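Local coordinates for lipase (Pelosinus fermentans, PDB 5AH0), which hydrolyses ester bonds as a lipase and also breaks down the polyester poly(butylene adipate-co-terephthalate), at residues N208-S211 with G212-L215. Sequence-based numbering, arbitrary orientation.
Sequences NRKS and GESL
Arg-209 NH1 donates a hydrogen bond to the backbone O of Glu-213 at 2.7 Å. The oxygen lies near the guanidinium edge, tilted 24° from its plane, and the donor sits in the carbonyl plane. With CG trans to the backbone N (chi1 -167°), the Arg-209 chain runs out toward Glu-213, and a bend at chi3 turns the guanidinium along the 213-215 backbone. Leu-215 CA and Ser-214 O lie over one face of the group, while Arg-209 NH2 comes 3.3 Å from Leu-215 CD1. With only the CB of an alanine here, the Glu-213 carbonyl would probably lose this donor, and the backbone leading to Leu-215 would be less covered.

The carboxylate of Glu-213 turns back to the 208-211 side of the turn. Glu-213 OE1 accepts the backbone N-H of Lys-210 at 3.0 Å, a fairly straight bond (162°) on the anti side, somewhat out of the carboxylate plane. Glu-213 OE1 also lies 3.4 Å from Arg-209 CG, but the Arg-209 guanidinium does not pair with it. Glu-213 OE1 forms its salt bridge with Arg-221 NH2, in helix 215-223.

Lys-210 to Glu-213 form a type II beta turn. It is closed by a weak bond from Glu-213 N to Lys-210 O, 3.4 Å long. Gly-212 takes the third position with positive phi, where a CB would clash with Ser-211 O. This surface turn leads straight into helix 215-223 of the alpha/beta-hydrolase chain. Ser-214 is the N-cap, its OG bonded to the backbone N of Asp-217. Arg-221 NH2 also bonds Asn-208 O, tying the residue two places before the turn to that helix.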
# COMPACT_ATOMS: atom_id res chain seq x y z
N ASN A 208 10.05 -18.59 -2.69
CA ASN A 208 9.10 -18.76 -3.77
C ASN A 208 8.48 -20.15 -3.72
O ASN A 208 9.12 -21.10 -3.27
CB ASN A 208 9.78 -18.51 -5.11
CG ASN A 208 11.01 -19.36 -5.29
OD1 ASN A 208 12.12 -18.92 -4.98
ND2 ASN A 208 10.83 -20.58 -5.79
N ARG A 209 7.24 -20.28 -4.19
CA ARG A 209 6.56 -21.57 -4.11
C ARG A 209 7.30 -22.65 -4.87
O ARG A 209 7.73 -22.44 -6.00
CB ARG A 209 5.14 -21.50 -4.64
CG ARG A 209 4.38 -22.75 -4.24
CD ARG A 209 3.18 -23.02 -5.10
NE ARG A 209 2.13 -22.02 -4.97
CZ ARG A 209 0.84 -22.32 -4.96
NH1 ARG A 209 0.47 -23.60 -5.05
NH2 ARG A 209 -0.07 -21.36 -4.85
N LYS A 210 7.44 -23.81 -4.23
CA LYS A 210 8.04 -24.97 -4.86
C LYS A 210 7.05 -25.64 -5.80
O LYS A 210 5.85 -25.39 -5.72
CB LYS A 210 8.53 -25.94 -3.79
CG LYS A 210 9.33 -25.25 -2.70
CD LYS A 210 10.48 -24.44 -3.28
CE LYS A 210 11.34 -23.84 -2.18
NZ LYS A 210 11.91 -24.89 -1.29
N SER A 211 7.56 -26.49 -6.69
CA SER A 211 6.70 -27.19 -7.64
C SER A 211 5.80 -28.20 -6.92
O SER A 211 6.25 -28.92 -6.04
CB SER A 211 7.54 -27.91 -8.69
OG SER A 211 6.75 -28.83 -9.43
N GLY A 212 4.53 -28.21 -7.29
CA GLY A 212 3.59 -29.17 -6.72
C GLY A 212 3.25 -28.91 -5.27
O GLY A 212 2.61 -29.74 -4.62
N GLU A 213 3.70 -27.78 -4.74
CA GLU A 213 3.38 -27.38 -3.38
C GLU A 213 1.99 -26.76 -3.34
O GLU A 213 1.68 -25.89 -4.16
CB GLU A 213 4.43 -26.40 -2.84
CG GLU A 213 4.24 -26.01 -1.39
CD GLU A 213 5.41 -25.17 -0.86
OE1 GLU A 213 5.96 -24.36 -1.63
OE2 GLU A 213 5.78 -25.33 0.33
N SER A 214 1.16 -27.22 -2.41
CA SER A 214 -0.18 -26.66 -2.27
C SER A 214 -0.11 -25.22 -1.77
O SER A 214 0.87 -24.82 -1.15
CB SER A 214 -1.01 -27.51 -1.31
OG SER A 214 -0.65 -27.23 0.04
N LEU A 215 -1.14 -24.43 -2.07
CA LEU A 215 -1.20 -23.05 -1.60
C LEU A 215 -1.08 -22.96 -0.09
O LEU A 215 -0.37 -22.10 0.45
CB LEU A 215 -2.50 -22.38 -2.04
CG LEU A 215 -2.66 -20.92 -1.60
CD1 LEU A 215 -1.61 -20.03 -2.26
CD2 LEU A 215 -4.07 -20.42 -1.90